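Local coordinates for protein DegQ (Legionella fallonii, PDB 3PV2) that probably acts as an HtrA-family chaperone-protease, combining a trypsin-like protease domain with two PDZ domains and forming self-compartmentalising assemblies of twelve chains, at residues Ser287-Asn290 and Pro291-Ala295; Ser325-Arg328 and Val329-Val333; Pro365-Gly369 and Leu370-Ala374; Val391-Ser394 and Glu395-Gly399. One frame throughout, in Å; residues are numbered along the deposited sequence.

Overall arrangement
All four interactions are local turns, two in each PDZ domain. Interactions 1 and 4 are counterparts: in each, a strand runs into a short helix through a turn, and a serine hydroxyl caps the helix start. Interactions 2 and 3 lead from a loop into a strand; the turns of interactions 1 to 3 are type II, that of interaction 4 type I. Interactions 1 and 2 reach the same sheet; interactions 3 and 4 touch on neighbouring strands, centres about 8 Å apart. Interaction 3 is the most buried and relies on leucine packing. Interactions 2 and 4 lie at the surface; interaction 4 is polar, while 1 and 2 add a valine contact to a polar turn. Other subunits reach interactions 1, 3 and 4.

Interaction 1: residues Ser287-Asn290 and Pro291-Ala295; sequences SQVN and PNSPA
The flat backbone carbonyl of Asn290 meets Ser293 in two ways: the hydroxyl arrives in the carbonyl plane, while the amide N comes in from above it. Ser293 OG donates to Asn290 O at 2.6 Å, with a C=O...O angle of 147°. The bond from Ser293 N to Asn290 O is longer, 3.3 Å, and 38° out of the plane, so it is not directed at a lone pair. A second flat group, the side-chain amide of Asn290, turns back toward the end of the strand that precedes it: ND2 donates to Gln288 OE1 at 2.6 Å. The acceptor lies practically in the plane of the Asn290 amide; the bond is consistent with the modelled orientation of both amides and holds that of Asn290 in place.

Ser293 has its OG between the backbone N and the carbonyl carbon (chi1 58°), which lets one hydroxyl donate back to Asn290 O and accept from Glu296 N in the first turn of the helix. Beside this polar pair runs an apolar one. Val289 holds CG1 anti to its backbone N, carrying that methyl across to Ala295, where it lies 4.1 Å from Ala295 CB and 3.8 Å from Ala295 C. Further out, Pro381 of the second subunit packs on Asn290 and Pro291, and Ala295 rests on Ile262 of strand 262-266.

The backbone makes a type II beta turn from Asn290 to Ser293, joining strand 284-289 to helix 294-298 of the first PDZ domain. Ser293 is the N-cap and Pro294 follows it at the first helical position, a classic serine-capped helix start.

Interaction 2: residues Ser325-Arg328 and Val329-Val333; sequences SLLR and VGSTV
Ser331 folds back onto Arg328: its backbone N donates to Arg328 O at 2.7 Å in a nearly straight bond, N-H...O 166°. The hydroxyl points to the same carbonyl oxygen, but the 2.4 Å from Ser331 OG to Arg328 O is too short to be taken at face value, and the exact position of that hydroxyl is doubtful. Next to the turn the apolar side chains meet. Leu327 CD2 lies 4.1 Å from Val333 CG1, the two side chains crossing at about a right angle. Leu327 CG sits beside the backbone N (chi1 -76°), which helps send CD2 toward Val333.

The backbone bond closes a type II beta turn from Arg328 to Ser331, the reversal that takes the chain from the end of helix 318-325 into strand 332-339 of the first PDZ domain. Gly330 stands at its third position with phi 92°, where a CB would be jammed against the preceding carbonyl oxygen.

In the next shell, Gly330 and Ser331 make backbone bonds with Val350, which tie the turn to the residue just after strand 342-349, the partner of strand 332-339. Val333 also rests on Met260. The bent side chain of Arg328 leads away from the turn to a cation-pi contact with Phe252, at the end of helix 239-252.

Interaction 3: residues Pro365-Gly369 and Leu370-Ala374; sequences PFLYG and LALRA
Leu367 to Leu370 form a type II beta turn, closed by the bond from Leu370 N to Leu367 O (3.1 Å, N-H...O 154°), with Gly369 at positive phi (83°) in its third position. A water bridges the same two residues: it donates to Leu367 O at 2.7 Å and to Leu370 O at 2.8 Å, so Leu367 O receives two donors.

The side chains add an apolar cluster. Leu370 CD1 touches Leu367 CD2 at 4.2 Å, methyl to methyl, while the other branch of Leu367 turns to the next inward residue of the strand: its CD1 lies 4.3 Å from Leu372 CD1. Leu370 carries CG beside its backbone N (chi1 -57°), which lays CB and CG against Leu367 O, CB at 3.5 Å. Tyr368 points away from the strand segment, and its OH is hydrogen-bonded to Glu357 of helix 353-362.

This turn brings the chain from helix 353-362 into strand 370-378, the first strand of the second PDZ domain's sheet. Leu367 is covered by helix 421-428 and by Leu435 of strand 435-441, Leu372 meets Val421 at the start of that helix, and Leu370 packs on Ala393 of strand 384-393.

Interaction 4: residues Val391-Ser394 and Glu395-Gly399; sequences VGAS and ENSAG
Ser394 O is the tight centre of this turn, gripped twice by Ser397. Ser397 OG donates to Ser394 O at 2.7 Å, in the carbonyl plane; Ser397 N donates to it at 3.0 Å from well above that plane, 56° out. The second bond closes a type I beta turn from Ser394 to Ser397, which joins strand 384-393 to helix 398-402 of the second PDZ domain. Alongside, Ser394 OG donates to Asn396 OD1 at 2.6 Å, nearly along the C=O axis of that amide. Asn396 reaches it because its CG lies between the backbone N and the carbonyl carbon (chi1 69°), bending the amide back over the turn.

The looser side belongs to Glu395. Its CB points away from the turn, and the extended chain leads to a long, weak ion pair with Lys74 of a third subunit. Upstream, Val391 and Gly392 both face Ala371, a classic beta bulge at the end of strand 384-393.

Ser397 is the N-cap of helix 398-402, its OG also accepting from Trp400 N. One hydroxyl is thus donor to the turn and acceptor to the helix, while the Ser394 bond holds the Asn396 amide, leaving ND2 to make a weak hydrogen bond with Tyr368 OH.

Interaction 1: residues Ser287-Asn290 and Pro291-Ala295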
# COMPACT_ATOMS: atom_id res chain seq x y z
N SER B 287 32.82 39.63 23.33
CA SER B 287 31.86 39.10 24.35
C SER B 287 32.41 38.06 25.29
O SER B 287 31.78 37.72 26.27
CB SER B 287 30.66 38.47 23.65
OG SER B 287 31.04 37.58 22.62
N GLN B 288 33.56 37.50 24.95
CA GLN B 288 34.23 36.56 25.83
C GLN B 288 35.65 36.38 25.43
O GLN B 288 35.93 36.44 24.30
CB GLN B 288 33.49 35.23 25.81
CG GLN B 288 34.21 33.97 25.53
CD GLN B 288 33.29 32.71 25.50
OE1 GLN B 288 33.78 31.63 25.19
NE2 GLN B 288 32.01 32.82 25.86
N VAL B 289 36.52 36.17 26.41
CA VAL B 289 37.92 35.81 26.23
C VAL B 289 38.20 34.51 27.03
O VAL B 289 38.02 34.51 28.24
CB VAL B 289 38.78 36.96 26.82
CG1 VAL B 289 40.29 36.67 26.62
CG2 VAL B 289 38.41 38.31 26.17
N ASN B 290 38.66 33.41 26.42
CA ASN B 290 38.65 32.15 27.17
C ASN B 290 39.91 32.12 27.96
O ASN B 290 40.94 32.58 27.50
CB ASN B 290 38.64 30.91 26.28
CG ASN B 290 37.37 30.76 25.41
OD1 ASN B 290 37.48 30.20 24.30
ND2 ASN B 290 36.22 31.19 25.89
N PRO B 291 39.87 31.55 29.14
CA PRO B 291 41.07 31.37 29.94
C PRO B 291 42.15 30.60 29.21
O PRO B 291 41.85 29.70 28.41
CB PRO B 291 40.56 30.62 31.20
CG PRO B 291 39.23 30.06 30.83
CD PRO B 291 38.67 31.06 29.84
N ASN B 292 43.37 31.08 29.40
CA ASN B 292 44.56 30.47 28.88
C ASN B 292 44.66 30.50 27.37
O ASN B 292 45.42 29.70 26.80
CB ASN B 292 44.67 29.01 29.33
CG ASN B 292 44.60 28.86 30.87
OD1 ASN B 292 45.47 29.36 31.59
ND2 ASN B 292 43.56 28.18 31.37
N SER B 293 43.91 31.39 26.71
CA SER B 293 43.97 31.56 25.28
C SER B 293 45.00 32.57 24.93
O SER B 293 45.47 33.27 25.80
CB SER B 293 42.64 32.06 24.76
OG SER B 293 42.25 33.31 25.37
N PRO B 294 45.40 32.64 23.67
CA PRO B 294 46.30 33.71 23.26
C PRO B 294 45.73 35.15 23.55
O PRO B 294 46.46 36.04 23.99
CB PRO B 294 46.39 33.50 21.77
CG PRO B 294 46.15 31.98 21.68
CD PRO B 294 45.06 31.77 22.55
N ALA B 295 44.45 35.32 23.31
CA ALA B 295 43.75 36.60 23.60
C ALA B 295 43.79 36.97 25.09
O ALA B 295 44.07 38.11 25.42
CB ALA B 295 42.32 36.52 23.11

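Interaction 2: residues Ser325-Arg328 and Val329-Val333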
# COMPACT_ATOMS: atom_id res chain seq x y z
N SER B 325 41.32 34.43 11.23
CA SER B 325 41.19 33.07 10.76
C SER B 325 42.31 32.63 9.87
O SER B 325 42.68 31.47 9.88
CB SER B 325 39.91 32.86 9.96
OG SER B 325 40.12 33.29 8.63
N LEU B 326 42.86 33.54 9.09
CA LEU B 326 43.84 33.15 8.09
C LEU B 326 45.25 33.61 8.44
O LEU B 326 46.17 33.53 7.59
CB LEU B 326 43.45 33.73 6.72
CG LEU B 326 41.99 33.71 6.23
CD1 LEU B 326 41.94 34.53 4.99
CD2 LEU B 326 41.40 32.31 5.99
N LEU B 327 45.45 34.11 9.65
CA LEU B 327 46.82 34.32 10.10
C LEU B 327 47.44 32.97 10.39
O LEU B 327 46.76 32.00 10.70
CB LEU B 327 46.89 35.21 11.35
CG LEU B 327 46.66 36.72 11.21
CD1 LEU B 327 46.04 37.09 9.87
CD2 LEU B 327 45.85 37.19 12.36
N ARG B 328 48.75 32.94 10.32
CA ARG B 328 49.48 31.71 10.48
C ARG B 328 49.81 31.43 11.94
O ARG B 328 50.26 32.31 12.66
CB ARG B 328 50.78 31.80 9.67
CG ARG B 328 50.57 31.56 8.17
CD ARG B 328 51.19 30.25 7.81
NE ARG B 328 50.30 29.37 7.09
CZ ARG B 328 50.52 28.07 6.96
NH1 ARG B 328 51.59 27.53 7.51
NH2 ARG B 328 49.65 27.32 6.30
N VAL B 329 49.67 30.17 12.32
CA VAL B 329 50.13 29.72 13.62
C VAL B 329 51.52 30.29 13.75
O VAL B 329 52.26 30.30 12.80
CB VAL B 329 50.16 28.17 13.74
CG1 VAL B 329 50.99 27.71 14.99
CG2 VAL B 329 48.72 27.59 13.74
N GLY B 330 51.88 30.80 14.92
CA GLY B 330 53.13 31.49 15.11
C GLY B 330 53.08 32.98 14.91
O GLY B 330 53.92 33.68 15.48
N SER B 331 52.17 33.52 14.08
CA SER B 331 52.20 34.98 13.86
C SER B 331 51.81 35.83 15.04
O SER B 331 50.92 35.48 15.84
CB SER B 331 51.42 35.46 12.64
OG SER B 331 50.39 34.63 12.24
N THR B 332 52.52 36.95 15.15
CA THR B 332 52.22 37.97 16.12
C THR B 332 51.16 38.84 15.45
O THR B 332 51.24 39.16 14.25
CB THR B 332 53.50 38.70 16.56
OG1 THR B 332 54.22 37.86 17.47
CG2 THR B 332 53.22 40.05 17.25
N VAL B 333 50.09 39.11 16.20
CA VAL B 333 49.06 40.02 15.74
C VAL B 333 48.82 41.19 16.69
O VAL B 333 48.80 41.03 17.93
CB VAL B 333 47.73 39.30 15.38
CG1 VAL B 333 47.63 37.93 16.00
CG2 VAL B 333 46.56 40.16 15.71

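Interaction 3: residues Pro365-Gly369 and Leu370-Ala374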
# COMPACT_ATOMS: atom_id res chain seq x y z
N PRO B 365 45.21 17.42 34.17
CA PRO B 365 45.17 16.13 33.46
C PRO B 365 44.01 15.24 33.90
O PRO B 365 43.56 14.39 33.10
CB PRO B 365 46.48 15.49 33.78
CG PRO B 365 46.95 16.14 35.08
CD PRO B 365 46.20 17.45 35.26
N PHE B 366 43.45 15.46 35.06
CA PHE B 366 42.35 14.57 35.39
C PHE B 366 41.02 15.16 35.16
O PHE B 366 40.07 14.38 34.88
CB PHE B 366 42.49 14.15 36.83
CG PHE B 366 43.84 13.56 37.15
CD1 PHE B 366 44.57 14.07 38.20
CD2 PHE B 366 44.39 12.59 36.36
CE1 PHE B 366 45.80 13.58 38.52
CE2 PHE B 366 45.68 12.07 36.65
CZ PHE B 366 46.39 12.57 37.76
N LEU B 367 40.86 16.44 35.42
CA LEU B 367 39.51 17.08 35.43
C LEU B 367 39.25 17.84 34.14
O LEU B 367 38.16 18.44 33.99
CB LEU B 367 39.44 18.07 36.60
CG LEU B 367 39.67 17.39 38.00
CD1 LEU B 367 39.41 18.44 39.11
CD2 LEU B 367 38.80 16.10 38.20
N TYR B 368 40.25 17.87 33.24
CA TYR B 368 40.05 18.48 31.92
C TYR B 368 38.73 18.01 31.25
O TYR B 368 38.47 16.84 31.14
CB TYR B 368 41.25 18.18 30.97
CG TYR B 368 40.93 18.56 29.54
CD1 TYR B 368 41.09 19.88 29.10
CD2 TYR B 368 40.41 17.61 28.65
CE1 TYR B 368 40.74 20.26 27.79
CE2 TYR B 368 40.01 17.98 27.34
CZ TYR B 368 40.20 19.31 26.92
OH TYR B 368 39.84 19.66 25.61
N GLY B 369 37.93 18.97 30.77
CA GLY B 369 36.73 18.66 29.98
C GLY B 369 35.53 18.32 30.82
O GLY B 369 34.49 17.95 30.26
N LEU B 370 35.64 18.39 32.15
CA LEU B 370 34.49 18.06 32.99
C LEU B 370 33.81 19.34 33.50
O LEU B 370 34.51 20.26 34.00
CB LEU B 370 34.92 17.21 34.18
CG LEU B 370 35.66 15.86 33.82
CD1 LEU B 370 36.05 15.18 35.15
CD2 LEU B 370 34.83 14.92 32.86
N ALA B 371 32.48 19.38 33.39
CA ALA B 371 31.67 20.44 33.96
C ALA B 371 31.21 19.90 35.29
O ALA B 371 30.68 18.79 35.39
CB ALA B 371 30.44 20.77 33.00
N LEU B 372 31.49 20.63 36.34
CA LEU B 372 31.44 20.10 37.70
C LEU B 372 30.68 21.10 38.58
O LEU B 372 30.92 22.29 38.46
CB LEU B 372 32.88 20.00 38.26
CG LEU B 372 33.85 19.06 37.53
CD1 LEU B 372 35.26 19.17 38.10
CD2 LEU B 372 33.37 17.69 37.58
N ARG B 373 29.82 20.64 39.46
CA ARG B 373 29.19 21.52 40.42
C ARG B 373 29.05 20.81 41.73
O ARG B 373 28.95 19.59 41.77
CB ARG B 373 27.83 22.01 39.93
CG ARG B 373 26.78 20.91 39.85
CD ARG B 373 25.32 21.44 39.89
NE ARG B 373 24.45 20.46 40.55
CZ ARG B 373 23.66 20.71 41.60
NH1 ARG B 373 23.59 21.93 42.13
NH2 ARG B 373 22.92 19.75 42.12
N ALA B 374 29.07 21.57 42.81
CA ALA B 374 28.81 21.04 44.16
C ALA B 374 27.39 20.42 44.24
O ALA B 374 26.49 20.85 43.57
CB ALA B 374 28.90 22.19 45.20
O HOH W 1 37.04 20.74 34.98

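Interaction 4: residues Val391-Ser394 and Glu395-Gly399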
# COMPACT_ATOMS: atom_id res chain seq x y z
N VAL B 391 28.29 17.45 35.48
CA VAL B 391 27.17 17.91 34.73
C VAL B 391 27.45 17.61 33.28
O VAL B 391 26.53 17.39 32.53
CB VAL B 391 27.14 19.48 34.87
CG1 VAL B 391 26.05 20.19 33.93
CG2 VAL B 391 26.91 19.83 36.31
N GLY B 392 28.72 17.62 32.88
CA GLY B 392 29.08 17.35 31.49
C GLY B 392 30.50 16.76 31.47
O GLY B 392 31.30 17.00 32.37
N ALA B 393 30.81 16.00 30.43
CA ALA B 393 32.15 15.47 30.24
C ALA B 393 32.45 15.36 28.78
O ALA B 393 31.73 14.66 28.08
CB ALA B 393 32.20 14.10 30.90
N SER B 394 33.47 16.02 28.26
CA SER B 394 33.70 15.88 26.85
C SER B 394 34.20 14.48 26.57
O SER B 394 34.89 13.85 27.35
CB SER B 394 34.68 16.93 26.32
OG SER B 394 35.89 16.82 26.98
N GLU B 395 33.85 13.98 25.41
CA GLU B 395 34.28 12.66 25.05
C GLU B 395 35.79 12.56 24.78
O GLU B 395 36.32 11.47 24.80
CB GLU B 395 33.42 12.19 23.88
CG GLU B 395 31.97 12.35 24.31
CD GLU B 395 30.97 11.95 23.30
OE1 GLU B 395 29.92 12.65 23.22
OE2 GLU B 395 31.23 10.94 22.60
N ASN B 396 36.48 13.68 24.58
CA ASN B 396 37.93 13.63 24.53
C ASN B 396 38.61 13.70 25.96
O ASN B 396 39.80 13.86 26.09
CB ASN B 396 38.50 14.70 23.56
CG ASN B 396 38.32 16.14 24.07
OD1 ASN B 396 37.39 16.43 24.85
ND2 ASN B 396 39.23 17.03 23.68
N SER B 397 37.88 13.58 27.05
CA SER B 397 38.58 13.78 28.33
C SER B 397 39.13 12.50 28.92
O SER B 397 38.65 11.41 28.60
CB SER B 397 37.60 14.46 29.28
OG SER B 397 36.44 13.64 29.49
N ALA B 398 40.12 12.62 29.80
CA ALA B 398 40.58 11.51 30.55
C ALA B 398 39.50 10.93 31.43
O ALA B 398 39.43 9.72 31.63
CB ALA B 398 41.80 11.90 31.33
N GLY B 399 38.57 11.79 31.86
CA GLY B 399 37.44 11.40 32.65
C GLY B 399 36.51 10.48 31.92
O GLY B 399 36.21 9.37 32.37